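PDB 6Z3U: protein kinase domain-containing protein from Chaetomium thermophilum, which probably phosphorylates serine and threonine residues of proteins, including the RNA polymerase II C-terminal repeats, as the cyclin-dependent kinase of a CAK complex. Local coordinates for residues Asn214-Arg219 with Gly240-Phe245; Arg250-Asn255 with Arg271-Ala276; Leu289-Pro294 with Ala347-Val352; Trp340-Tyr345 with Leu359-Leu364. One frame throughout, in Å; residues are numbered along the deposited sequence.

Contact 1: Asn214-Arg219 with Gly240-Phe245; sequences NFILHR and GLARSF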
loop_
_atom_site.group_PDB
_atom_site.type_symbol
_atom_site.label_atom_id
_atom_site.label_comp_id
_atom_site.label_asym_id
_atom_site.label_seq_id
_atom_site.Cartn_x
_atom_site.Cartn_y
_atom_site.Cartn_z
ATOM N N ASN B 214 8.382 6.017 3.540
ATOM C CA ASN B 214 7.162 5.910 2.752
ATOM C C ASN B 214 5.985 5.398 3.575
ATOM O O ASN B 214 5.008 4.895 3.008
ATOM C CB ASN B 214 7.396 4.998 1.548
ATOM C CG ASN B 214 8.375 5.589 0.559
ATOM O OD1 ASN B 214 7.982 6.244 -0.408
ATOM N ND2 ASN B 214 9.661 5.380 0.808
ATOM N N PHE B 215 6.070 5.502 4.901
ATOM C CA PHE B 215 4.957 5.189 5.794
ATOM C C PHE B 215 4.469 3.756 5.590
ATOM O O PHE B 215 3.276 3.493 5.429
ATOM C CB PHE B 215 3.815 6.190 5.607
ATOM C CG PHE B 215 4.274 7.613 5.506
ATOM C CD1 PHE B 215 4.840 8.250 6.599
ATOM C CD2 PHE B 215 4.129 8.320 4.325
ATOM C CE1 PHE B 215 5.261 9.558 6.511
ATOM C CE2 PHE B 215 4.545 9.628 4.232
ATOM C CZ PHE B 215 5.114 10.249 5.325
ATOM N N ILE B 216 5.414 2.820 5.612
ATOM C CA ILE B 216 5.129 1.401 5.453
ATOM C C ILE B 216 5.876 0.645 6.540
ATOM O O ILE B 216 7.075 0.861 6.741
ATOM C CB ILE B 216 5.543 0.889 4.062
ATOM C CG1 ILE B 216 4.710 1.568 2.977
ATOM C CG2 ILE B 216 5.382 -0.619 3.989
ATOM C CD1 ILE B 216 5.336 1.501 1.606
ATOM N N LEU B 217 5.165 -0.225 7.249
ATOM C CA LEU B 217 5.767 -1.123 8.223
ATOM C C LEU B 217 5.951 -2.494 7.584
ATOM O O LEU B 217 5.038 -3.000 6.925
ATOM C CB LEU B 217 4.895 -1.234 9.473
ATOM C CG LEU B 217 4.691 0.046 10.283
ATOM C CD1 LEU B 217 3.657 -0.176 11.380
ATOM C CD2 LEU B 217 6.006 0.518 10.880
ATOM N N HIS B 218 7.131 -3.085 7.770
ATOM C CA HIS B 218 7.401 -4.397 7.189
ATOM C C HIS B 218 6.845 -5.516 8.066
ATOM O O HIS B 218 6.154 -6.414 7.575
ATOM C CB HIS B 218 8.906 -4.572 6.981
ATOM C CG HIS B 218 9.277 -5.840 6.279
ATOM N ND1 HIS B 218 9.490 -7.025 6.949
ATOM C CD2 HIS B 218 9.481 -6.106 4.968
ATOM C CE1 HIS B 218 9.805 -7.968 6.079
ATOM N NE2 HIS B 218 9.805 -7.437 4.870
ATOM N N ARG B 219 7.150 -5.477 9.362
ATOM C CA ARG B 219 6.541 -6.360 10.358
ATOM C C ARG B 219 6.859 -7.832 10.107
ATOM O O ARG B 219 6.059 -8.714 10.427
ATOM C CB ARG B 219 5.025 -6.146 10.452
ATOM C CG ARG B 219 4.637 -4.689 10.681
ATOM C CD ARG B 219 3.137 -4.478 10.826
ATOM N NE ARG B 219 2.341 -5.246 9.879
ATOM C CZ ARG B 219 1.019 -5.159 9.784
ATOM N NH1 ARG B 219 0.347 -4.328 10.570
ATOM N NH2 ARG B 219 0.368 -5.898 8.897
ATOM N N GLY B 240 4.745 -9.817 2.903
ATOM C CA GLY B 240 3.425 -10.394 3.078
ATOM C C GLY B 240 2.707 -9.963 4.337
ATOM O O GLY B 240 1.499 -10.196 4.447
ATOM N N LEU B 241 3.410 -9.333 5.276
ATOM C CA LEU B 241 2.805 -8.852 6.512
ATOM C C LEU B 241 2.851 -7.333 6.622
ATOM O O LEU B 241 2.480 -6.786 7.668
ATOM C CB LEU B 241 3.495 -9.485 7.724
ATOM C CG LEU B 241 3.114 -10.927 8.055
ATOM C CD1 LEU B 241 3.815 -11.380 9.319
ATOM C CD2 LEU B 241 1.615 -11.068 8.219
ATOM N N ALA B 242 3.268 -6.641 5.568
ATOM C CA ALA B 242 3.452 -5.201 5.638
ATOM C C ALA B 242 2.111 -4.490 5.780
ATOM O O ALA B 242 1.045 -5.045 5.493
ATOM C CB ALA B 242 4.176 -4.695 4.391
ATOM N N ARG B 243 2.177 -3.239 6.233
ATOM C CA ARG B 243 0.985 -2.412 6.353
ATOM C C ARG B 243 1.395 -0.949 6.394
ATOM O O ARG B 243 2.453 -0.600 6.924
ATOM C CB ARG B 243 0.192 -2.770 7.617
ATOM C CG ARG B 243 -1.217 -2.201 7.666
ATOM C CD ARG B 243 -1.575 -1.723 9.063
ATOM N NE ARG B 243 -3.014 -1.519 9.222
ATOM C CZ ARG B 243 -3.675 -0.448 8.790
ATOM N NH1 ARG B 243 -3.033 0.528 8.161
ATOM N NH2 ARG B 243 -4.985 -0.355 8.984
ATOM N N SER B 244 0.542 -0.098 5.828
ATOM C CA SER B 244 0.771 1.337 5.869
ATOM C C SER B 244 0.575 1.860 7.286
ATOM O O SER B 244 -0.182 1.295 8.082
ATOM C CB SER B 244 -0.177 2.062 4.916
ATOM O OG SER B 244 0.095 1.730 3.565
ATOM N N PHE B 245 1.251 2.962 7.594
ATOM C CA PHE B 245 1.107 3.589 8.901
ATOM C C PHE B 245 -0.360 3.867 9.203
ATOM O O PHE B 245 -1.030 4.594 8.463
ATOM C CB PHE B 245 1.910 4.890 8.957
ATOM C CG PHE B 245 3.397 4.691 9.031
ATOM C CD1 PHE B 245 3.966 3.441 8.843
ATOM C CD2 PHE B 245 4.229 5.763 9.306
ATOM C CE1 PHE B 245 5.334 3.270 8.915
ATOM C CE2 PHE B 245 5.596 5.597 9.385
ATOM C CZ PHE B 245 6.149 4.350 9.188
#
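Arg219 turns the side of its guanidinium to the carbonyl of Leu241: NE (2.7 Å) and NH2 (2.6 Å) both donate to Leu241 O, which lies in the guanidinium plane. The bend at chi3 (-42°) brings these two nitrogens round, while Arg243 CB rests over one face of the group. At the other end the Phe245 ring lies flat over the backbone, with Phe215 CA 3.4 Å from the Phe245 ring centroid, and the edge of Phe215 points offset at the same ring, planes 73° apart. Between these ends Leu217 and Arg243 form an antiparallel hydrogen-bonded pair, Leu217 N to Arg243 O at 2.8 Å and Arg243 N to Leu217 O at 3.0 Å. Phe215, with positive phi, closes helix 194-213 in a Schellman motif and so turns the chain into the strand. Farther out, both carboxylate oxygens of Asp278 take the backbone N-H groups of His218 and Arg219. This pairs the HRD catalytic loop, which leads into the predicted proton acceptor Asp220, with the chain leaving the DFG motif. Two N-H groups of one cationic guanidinium on one carbonyl would probably polarise Leu241 O, and Arg243, whose NE is 4.6 Å from Arg219 NH1, probably adds some repulsion.

Contact 2: Arg250-Asn255 with Arg271-Ala276; sequences RRMTAN and RHYGGA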
loop_
_atom_site.group_PDB
_atom_site.type_symbol
_atom_site.label_atom_id
_atom_site.label_comp_id
_atom_site.label_asym_id
_atom_site.label_seq_id
_atom_site.Cartn_x
_atom_site.Cartn_y
_atom_site.Cartn_z
ATOM N N ARG B 250 -6.713 3.917 14.949
ATOM C CA ARG B 250 -6.889 2.776 14.055
ATOM C C ARG B 250 -6.099 1.608 14.632
ATOM O O ARG B 250 -4.867 1.652 14.694
ATOM C CB ARG B 250 -6.418 3.127 12.646
ATOM C CG ARG B 250 -6.592 2.015 11.617
ATOM C CD ARG B 250 -8.029 1.515 11.570
ATOM N NE ARG B 250 -8.984 2.619 11.513
ATOM C CZ ARG B 250 -9.532 3.091 10.396
ATOM N NH1 ARG B 250 -9.235 2.560 9.216
ATOM N NH2 ARG B 250 -10.386 4.103 10.465
ATOM N N ARG B 251 -6.808 0.563 15.054
ATOM C CA ARG B 251 -6.175 -0.552 15.741
ATOM C C ARG B 251 -5.424 -1.420 14.741
ATOM O O ARG B 251 -5.862 -1.601 13.600
ATOM C CB ARG B 251 -7.218 -1.384 16.487
ATOM C CG ARG B 251 -8.106 -0.551 17.399
ATOM C CD ARG B 251 -9.110 -1.384 18.178
ATOM N NE ARG B 251 -8.479 -2.005 19.341
ATOM C CZ ARG B 251 -8.385 -1.419 20.536
ATOM N NH1 ARG B 251 -8.880 -0.202 20.727
ATOM N NH2 ARG B 251 -7.791 -2.046 21.544
ATOM N N MET B 252 -4.284 -1.950 15.171
ATOM C CA MET B 252 -3.480 -2.859 14.370
ATOM C C MET B 252 -3.385 -4.206 15.070
ATOM O O MET B 252 -3.709 -4.347 16.252
ATOM C CB MET B 252 -2.072 -2.300 14.132
ATOM C CG MET B 252 -2.000 -1.176 13.119
ATOM S SD MET B 252 -0.435 -0.292 13.246
ATOM C CE MET B 252 -0.134 0.126 11.534
ATOM N N THR B 253 -2.938 -5.209 14.317
ATOM C CA THR B 253 -2.795 -6.550 14.860
ATOM C C THR B 253 -1.525 -6.643 15.690
ATOM O O THR B 253 -0.494 -6.055 15.349
ATOM C CB THR B 253 -2.759 -7.587 13.739
ATOM O OG1 THR B 253 -3.907 -7.417 12.901
ATOM C CG2 THR B 253 -2.782 -8.994 14.308
ATOM N N ALA B 254 -1.611 -7.376 16.795
ATOM C CA ALA B 254 -0.452 -7.662 17.624
ATOM C C ALA B 254 0.273 -8.928 17.193
ATOM O O ALA B 254 1.362 -9.208 17.706
ATOM C CB ALA B 254 -0.875 -7.795 19.088
ATOM N N ASN B 255 -0.308 -9.689 16.268
ATOM C CA ASN B 255 0.268 -10.951 15.812
ATOM C C ASN B 255 0.994 -10.733 14.486
ATOM O O ASN B 255 0.540 -11.129 13.412
ATOM C CB ASN B 255 -0.828 -12.009 15.683
ATOM C CG ASN B 255 -0.278 -13.392 15.394
ATOM O OD1 ASN B 255 0.877 -13.692 15.698
ATOM N ND2 ASN B 255 -1.109 -14.245 14.807
ATOM N N ARG B 271 -1.927 -2.427 20.222
ATOM C CA ARG B 271 -2.732 -2.200 19.032
ATOM C C ARG B 271 -2.448 -0.868 18.354
ATOM O O ARG B 271 -2.940 -0.645 17.244
ATOM C CB ARG B 271 -4.226 -2.262 19.383
ATOM C CG ARG B 271 -4.613 -3.416 20.296
ATOM C CD ARG B 271 -4.581 -4.747 19.565
ATOM N NE ARG B 271 -5.640 -4.842 18.563
ATOM C CZ ARG B 271 -5.857 -5.912 17.804
ATOM N NH1 ARG B 271 -6.845 -5.905 16.921
ATOM N NH2 ARG B 271 -5.089 -6.987 17.925
ATOM N N HIS B 272 -1.685 0.025 18.992
ATOM C CA HIS B 272 -1.366 1.347 18.443
ATOM C C HIS B 272 0.142 1.546 18.562
ATOM O O HIS B 272 0.626 2.173 19.506
ATOM C CB HIS B 272 -2.149 2.438 19.172
ATOM C CG HIS B 272 -3.635 2.297 19.050
ATOM N ND1 HIS B 272 -4.470 2.255 20.145
ATOM C CD2 HIS B 272 -4.434 2.195 17.962
ATOM C CE1 HIS B 272 -5.721 2.124 19.738
ATOM N NE2 HIS B 272 -5.727 2.089 18.417
ATOM N N TYR B 273 0.881 1.017 17.593
ATOM C CA TYR B 273 2.335 1.070 17.576
ATOM C C TYR B 273 2.819 1.794 16.322
ATOM O O TYR B 273 2.027 2.272 15.507
ATOM C CB TYR B 273 2.924 -0.343 17.653
ATOM C CG TYR B 273 2.370 -1.311 16.627
ATOM C CD1 TYR B 273 2.907 -1.382 15.349
ATOM C CD2 TYR B 273 1.317 -2.161 16.942
ATOM C CE1 TYR B 273 2.411 -2.270 14.412
ATOM C CE2 TYR B 273 0.813 -3.051 16.010
ATOM C CZ TYR B 273 1.362 -3.101 14.748
ATOM O OH TYR B 273 0.861 -3.989 13.823
ATOM N N GLY B 274 4.140 1.875 16.177
ATOM C CA GLY B 274 4.741 2.583 15.065
ATOM C C GLY B 274 5.996 1.920 14.535
ATOM O O GLY B 274 6.177 0.708 14.681
ATOM N N GLY B 275 6.876 2.713 13.919
ATOM C CA GLY B 275 8.069 2.153 13.306
ATOM C C GLY B 275 8.968 1.426 14.285
ATOM O O GLY B 275 9.733 0.541 13.891
ATOM N N ALA B 276 8.895 1.785 15.569
ATOM C CA ALA B 276 9.786 1.181 16.552
ATOM C C ALA B 276 9.701 -0.340 16.535
ATOM O O ALA B 276 10.676 -1.019 16.876
ATOM C CB ALA B 276 9.462 1.714 17.949
#
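The Tyr273 ring carries Met252 SD over one face, 3.9 Å from the Tyr273 ring centroid and offset toward the rim, a Met-aromatic contact; Thr253 O sits at the edge of the same ring. His272 presents its edge to the backbone, CD2 lying 3.3 Å from Arg250 O, while its CE1 stands over a face of the Arg251 guanidinium, the two planes 71° apart. The Arg271 guanidinium has Met252 O above its centre, an approach to the flat face whose angles rule out a hydrogen bond. Bends at chi2 and chi3 fold Arg271 back over that carbonyl. Two true hydrogen bonds fix the pairing: Met252 N to Arg271 O, 2.8 Å and on a carbonyl lone pair, and Tyr273 OH to Thr253 O, 2.9 Å and in the carbonyl plane. Tyr273 reaches Thr253 with CG in the crowded position between backbone N and carbonyl carbon (chi1 52°). The contact ties the activation segment of the kinase to the loop that leads into helix 276-291, and His272 also stacks on His36 of the RING-type domain-containing subunit. A leucine at Tyr273 would probably loosen the activation segment here, since the hydroxyl bond to Thr253 O and the aromatic face under the methionine sulfur would both go. The like charges of Arg251 and Arg271, Arg251 NE to Arg271 NE 4.1 Å, probably make the surroundings positive and may disfavour protonation of His272.

Contact 3: Leu289-Pro294 with Ala347-Val352; sequences LIIRSP and ARFGAV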
loop_
_atom_site.group_PDB
_atom_site.type_symbol
_atom_site.label_atom_id
_atom_site.label_comp_id
_atom_site.label_asym_id
_atom_site.label_seq_id
_atom_site.Cartn_x
_atom_site.Cartn_y
_atom_site.Cartn_z
ATOM N N LEU B 289 23.697 -11.410 13.994
ATOM C CA LEU B 289 24.891 -11.386 13.155
ATOM C C LEU B 289 26.155 -11.488 13.996
ATOM O O LEU B 289 27.120 -12.152 13.603
ATOM C CB LEU B 289 24.913 -10.114 12.311
ATOM C CG LEU B 289 24.073 -10.166 11.035
ATOM C CD1 LEU B 289 23.797 -8.764 10.520
ATOM C CD2 LEU B 289 24.778 -10.998 9.977
ATOM N N ILE B 290 26.164 -10.846 15.167
ATOM C CA ILE B 290 27.381 -10.776 15.968
ATOM C C ILE B 290 27.704 -12.133 16.583
ATOM O O ILE B 290 28.866 -12.556 16.601
ATOM C CB ILE B 290 27.244 -9.685 17.047
ATOM C CG1 ILE B 290 27.183 -8.302 16.392
ATOM C CG2 ILE B 290 28.403 -9.771 18.024
ATOM C CD1 ILE B 290 26.776 -7.191 17.331
ATOM N N ILE B 291 26.694 -12.831 17.106
ATOM C CA ILE B 291 26.910 -14.128 17.734
ATOM C C ILE B 291 26.592 -15.295 16.805
ATOM O O ILE B 291 26.730 -16.456 17.214
ATOM C CB ILE B 291 26.094 -14.255 19.037
ATOM C CG1 ILE B 291 24.593 -14.175 18.760
ATOM C CG2 ILE B 291 26.490 -13.158 20.007
ATOM C CD1 ILE B 291 23.740 -14.678 19.909
ATOM N N ARG B 292 26.159 -15.025 15.570
ATOM C CA ARG B 292 25.856 -16.075 14.592
ATOM C C ARG B 292 24.880 -17.104 15.157
ATOM O O ARG B 292 24.964 -18.298 14.859
ATOM C CB ARG B 292 27.131 -16.759 14.090
ATOM C CG ARG B 292 27.835 -15.972 13.002
ATOM C CD ARG B 292 28.969 -16.752 12.359
ATOM N NE ARG B 292 28.563 -17.400 11.114
ATOM C CZ ARG B 292 29.402 -17.760 10.146
ATOM N NH1 ARG B 292 28.935 -18.342 9.052
ATOM N NH2 ARG B 292 30.704 -17.532 10.264
ATOM N N SER B 293 23.951 -16.639 15.985
ATOM C CA SER B 293 22.844 -17.458 16.453
ATOM C C SER B 293 21.751 -16.526 16.953
ATOM O O SER B 293 22.035 -15.385 17.338
ATOM C CB SER B 293 23.290 -18.418 17.564
ATOM O OG SER B 293 23.304 -17.761 18.818
ATOM N N PRO B 294 20.495 -16.974 16.959
ATOM C CA PRO B 294 19.412 -16.098 17.423
ATOM C C PRO B 294 19.653 -15.639 18.854
ATOM O O PRO B 294 20.046 -16.421 19.722
ATOM C CB PRO B 294 18.162 -16.979 17.311
ATOM C CG PRO B 294 18.535 -18.076 16.363
ATOM C CD PRO B 294 20.001 -18.305 16.561
ATOM N N ALA B 347 30.426 -7.404 26.608
ATOM C CA ALA B 347 31.076 -8.695 26.799
ATOM C C ALA B 347 30.705 -9.682 25.699
ATOM O O ALA B 347 31.569 -10.404 25.186
ATOM C CB ALA B 347 30.705 -9.265 28.167
ATOM N N ARG B 348 29.426 -9.739 25.333
ATOM C CA ARG B 348 28.959 -10.708 24.349
ATOM C C ARG B 348 28.983 -10.152 22.930
ATOM O O ARG B 348 29.316 -10.878 21.987
ATOM C CB ARG B 348 27.541 -11.162 24.705
ATOM C CG ARG B 348 27.066 -12.404 23.966
ATOM C CD ARG B 348 25.664 -12.803 24.409
ATOM N NE ARG B 348 25.214 -14.040 23.778
ATOM C CZ ARG B 348 24.015 -14.583 23.965
ATOM N NH1 ARG B 348 23.693 -15.712 23.348
ATOM N NH2 ARG B 348 23.138 -13.999 24.771
ATOM N N PHE B 349 28.653 -8.871 22.756
ATOM C CA PHE B 349 28.538 -8.270 21.435
ATOM C C PHE B 349 29.687 -7.312 21.131
ATOM O O PHE B 349 29.593 -6.514 20.194
ATOM C CB PHE B 349 27.197 -7.544 21.307
ATOM C CG PHE B 349 26.000 -8.424 21.560
ATOM C CD1 PHE B 349 25.565 -9.322 20.598
ATOM C CD2 PHE B 349 25.308 -8.350 22.758
ATOM C CE1 PHE B 349 24.467 -10.129 20.830
ATOM C CE2 PHE B 349 24.211 -9.157 22.993
ATOM C CZ PHE B 349 23.791 -10.045 22.029
ATOM N N GLY B 350 30.775 -7.386 21.896
ATOM C CA GLY B 350 31.883 -6.461 21.721
ATOM C C GLY B 350 32.591 -6.565 20.384
ATOM O O GLY B 350 33.466 -5.739 20.105
ATOM N N ALA B 351 32.238 -7.551 19.553
ATOM C CA ALA B 351 32.913 -7.709 18.268
ATOM C C ALA B 351 32.798 -6.455 17.408
ATOM O O ALA B 351 33.706 -6.157 16.624
ATOM C CB ALA B 351 32.340 -8.916 17.523
ATOM N N VAL B 352 31.691 -5.713 17.530
ATOM C CA VAL B 352 31.490 -4.505 16.737
ATOM C C VAL B 352 32.008 -3.253 17.432
ATOM O O VAL B 352 31.903 -2.154 16.870
ATOM C CB VAL B 352 29.996 -4.315 16.394
ATOM C CG1 VAL B 352 29.530 -5.406 15.447
ATOM C CG2 VAL B 352 29.143 -4.299 17.661
#
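Ile290 holds CG1 anti to its carbonyl carbon (chi1 -67°), which leaves CG2 anti to the backbone N and sends its two branches to different partners. CG2 meets Phe349 at the backbone, 3.7 Å from Phe349 CA, and at the ring edge; it also reaches Ala351 CB. The extended ethyl arm runs on to Val352, with Ile290 CD1 3.8 Å from Val352 CG1 and equally far from Val352 CG2. Ile291, next along, takes a different torsion: CG1 sits in the crowded position between backbone N and carbonyl carbon (chi1 63°). That swings Ile291 CG2 to within 3.7 Å of Phe349 CE1. Contact is made where helix 276-291, the central helix of the kinase C-lobe, ends against the C-terminal part of helix 342-349, Arg292 leaving the helix with positive phi. Phe349, CG anti to its carbonyl carbon (chi1 -57°), places its ring between helices 276-291 and 353-363, where Val357 and Leu360 of the latter touch it and Phe295 forms an edge-to-face pair. Arg348 is stretched straight from CG to NE, its CB offset over a face of the Phe349 ring. Its tip passes obliquely by the ethyl end of Ile291, with Arg348 NH1 3.6 Å from Ile291 CD1.

Contact 4: Trp340-Tyr345 with Leu359-Leu364; sequences WGKDAY and LLWRTL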
loop_
_atom_site.group_PDB
_atom_site.type_symbol
_atom_site.label_atom_id
_atom_site.label_comp_id
_atom_site.label_asym_id
_atom_site.label_seq_id
_atom_site.Cartn_x
_atom_site.Cartn_y
_atom_site.Cartn_z
ATOM N N TRP B 340 19.768 -3.867 31.518
ATOM C CA TRP B 340 21.205 -3.839 31.284
ATOM C C TRP B 340 21.597 -2.610 30.470
ATOM O O TRP B 340 20.915 -2.237 29.511
ATOM C CB TRP B 340 21.647 -5.101 30.545
ATOM C CG TRP B 340 21.244 -6.375 31.215
ATOM C CD1 TRP B 340 20.263 -7.235 30.817
ATOM C CD2 TRP B 340 21.815 -6.939 32.402
ATOM N NE1 TRP B 340 20.188 -8.300 31.679
ATOM C CE2 TRP B 340 21.129 -8.142 32.662
ATOM C CE3 TRP B 340 22.839 -6.545 33.267
ATOM C CZ2 TRP B 340 21.433 -8.953 33.755
ATOM C CZ3 TRP B 340 23.140 -7.352 34.351
ATOM C CH2 TRP B 340 22.438 -8.542 34.585
ATOM N N GLY B 341 22.715 -1.987 30.852
ATOM C CA GLY B 341 23.234 -0.841 30.138
ATOM C C GLY B 341 24.186 -1.236 29.021
ATOM O O GLY B 341 24.454 -2.411 28.776
ATOM N N LYS B 342 24.719 -0.212 28.344
ATOM C CA LYS B 342 25.621 -0.454 27.221
ATOM C C LYS B 342 26.784 -1.348 27.621
ATOM O O LYS B 342 27.163 -2.258 26.875
ATOM C CB LYS B 342 26.139 0.867 26.650
ATOM C CG LYS B 342 25.054 1.775 26.098
ATOM C CD LYS B 342 25.624 3.097 25.588
ATOM C CE LYS B 342 24.521 4.134 25.384
ATOM N NZ LYS B 342 25.035 5.479 24.990
ATOM N N ASP B 343 27.375 -1.099 28.789
ATOM C CA ASP B 343 28.545 -1.870 29.194
ATOM C C ASP B 343 28.228 -3.359 29.249
ATOM O O ASP B 343 29.046 -4.193 28.842
ATOM C CB ASP B 343 29.050 -1.375 30.547
ATOM C CG ASP B 343 29.509 0.068 30.499
ATOM O OD1 ASP B 343 29.351 0.699 29.431
ATOM O OD2 ASP B 343 30.026 0.567 31.522
ATOM N N ALA B 344 27.034 -3.714 29.727
ATOM C CA ALA B 344 26.699 -5.123 29.886
ATOM C C ALA B 344 26.691 -5.852 28.552
ATOM O O ALA B 344 26.962 -7.056 28.503
ATOM C CB ALA B 344 25.341 -5.261 30.570
ATOM N N TYR B 345 26.397 -5.146 27.461
ATOM C CA TYR B 345 26.379 -5.774 26.147
ATOM C C TYR B 345 27.771 -5.955 25.563
ATOM O O TYR B 345 27.942 -6.761 24.643
ATOM C CB TYR B 345 25.535 -4.945 25.175
ATOM C CG TYR B 345 24.053 -4.966 25.467
ATOM C CD1 TYR B 345 23.522 -4.234 26.519
ATOM C CD2 TYR B 345 23.184 -5.712 24.683
ATOM C CE1 TYR B 345 22.166 -4.250 26.786
ATOM C CE2 TYR B 345 21.828 -5.733 24.942
ATOM C CZ TYR B 345 21.325 -4.999 25.994
ATOM O OH TYR B 345 19.978 -5.018 26.259
ATOM N N LEU B 359 24.882 1.333 19.208
ATOM C CA LEU B 359 23.751 1.232 18.291
ATOM C C LEU B 359 22.850 0.058 18.659
ATOM O O LEU B 359 21.623 0.194 18.710
ATOM C CB LEU B 359 24.260 1.091 16.856
ATOM C CG LEU B 359 23.209 1.019 15.750
ATOM C CD1 LEU B 359 22.382 2.282 15.741
ATOM C CD2 LEU B 359 23.864 0.792 14.396
ATOM N N LEU B 360 23.445 -1.111 18.908
ATOM C CA LEU B 360 22.658 -2.285 19.276
ATOM C C LEU B 360 21.771 -1.990 20.477
ATOM O O LEU B 360 20.578 -2.315 20.484
ATOM C CB LEU B 360 23.586 -3.461 19.579
ATOM C CG LEU B 360 23.091 -4.894 19.344
ATOM C CD1 LEU B 360 23.672 -5.823 20.412
ATOM C CD2 LEU B 360 21.580 -5.014 19.308
ATOM N N TRP B 361 22.339 -1.351 21.500
ATOM C CA TRP B 361 21.593 -1.085 22.726
ATOM C C TRP B 361 20.445 -0.113 22.490
ATOM O O TRP B 361 19.392 -0.236 23.127
ATOM C CB TRP B 361 22.546 -0.544 23.787
ATOM C CG TRP B 361 21.894 -0.135 25.059
ATOM C CD1 TRP B 361 21.494 -0.951 26.077
ATOM C CD2 TRP B 361 21.576 1.199 25.466
ATOM N NE1 TRP B 361 20.943 -0.205 27.092
ATOM C CE2 TRP B 361 20.984 1.118 26.740
ATOM C CE3 TRP B 361 21.731 2.454 24.872
ATOM C CZ2 TRP B 361 20.545 2.242 27.429
ATOM C CZ3 TRP B 361 21.299 3.569 25.560
ATOM C CH2 TRP B 361 20.711 3.455 26.824
ATOM N N ARG B 362 20.621 0.856 21.590
ATOM C CA ARG B 362 19.544 1.802 21.325
ATOM C C ARG B 362 18.394 1.150 20.569
ATOM O O ARG B 362 17.241 1.566 20.725
ATOM C CB ARG B 362 20.068 3.008 20.548
ATOM C CG ARG B 362 21.080 3.846 21.315
ATOM C CD ARG B 362 21.277 5.213 20.675
ATOM N NE ARG B 362 22.480 5.884 21.169
ATOM C CZ ARG B 362 22.554 6.548 22.319
ATOM N NH1 ARG B 362 21.496 6.636 23.113
ATOM N NH2 ARG B 362 23.694 7.125 22.678
ATOM N N THR B 363 18.679 0.135 19.747
ATOM C CA THR B 363 17.618 -0.547 19.019
ATOM C C THR B 363 16.812 -1.490 19.902
ATOM O O THR B 363 15.702 -1.874 19.523
ATOM C CB THR B 363 18.188 -1.352 17.849
ATOM O OG1 THR B 363 19.037 -2.391 18.353
ATOM C CG2 THR B 363 18.981 -0.459 16.911
ATOM N N LEU B 364 17.338 -1.865 21.066
ATOM C CA LEU B 364 16.680 -2.807 21.963
ATOM C C LEU B 364 16.213 -2.121 23.242
ATOM O O LEU B 364 16.325 -2.670 24.340
ATOM C CB LEU B 364 17.609 -3.973 22.290
ATOM C CG LEU B 364 18.152 -4.728 21.075
ATOM C CD1 LEU B 364 18.976 -5.935 21.514
ATOM C CD2 LEU B 364 17.025 -5.153 20.144
#
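An indole reaching from helix 353-363 to the start of helix 342-349 carries this aromatic and aliphatic contact, set in the C-lobe where helix 342-349 begins beside the end of helix 353-363. Trp361 keeps CG anti to the backbone N (chi1 176°), which carries the ring across to the other segment. There its NE1 donates to Trp340 O at 3.2 Å, close to the indole plane and on a carbonyl lone pair. The same edge of the indole points at the face of Tyr345 in an offset edge-to-face pair, planes 72° apart, with Trp361 CD1 3.4 Å from Tyr345 CE1. Tyr345 also touches, through CD2 and CE2 on the side of the ring away from CE1, the CD1 methyls of Leu360 and Leu364. Helix 342-349 lies between helices 301-311 and 353-363, the place of the CMGC insert in this kinase family, and packs on helix 353-363; Phe286 of helix 276-291 packs on Leu360. Over one face of the indole runs Lys342, extended beyond CG, in a CH-pi contact: Lys342 CG lies 4.0 Å from the centroid of the Trp361 six-membered ring. An alanine at Trp361 removes the donor to Trp340 O and the indole under Lys342 and beside Tyr345, and would probably loosen the start of helix 342-349 against helix 353-363. Lys342 NZ ends beside Arg362 NH2, two donors that cannot bond each other; Asp358 makes salt bridges with both residues, OD1 with Lys342 NZ and OD2 with Arg362 NE.

Contact 2 adjoins contact 1, which includes the start of the catalytic loop: Leu217 packs on Met252 and Tyr273, Arg243 on Met252, and Arg219 NH1 reaches Tyr273 OH weakly. Both rely on backbone carbonyls and arginines, and both lie within reach of the cyclin and RING-type subunits. Contacts 3 and 4 share helix 342-349, touch through Phe349 and Leu360, and are met by neither partner chain. Contact 3 is an apolar surface contact, whereas contact 4, partly buried, mixes aromatic packing with one indole bond. Half the touching residues of contact 1 are buried; contact 2 is more exposed. Centres of contacts 1 and 3 are about 28 Å apart.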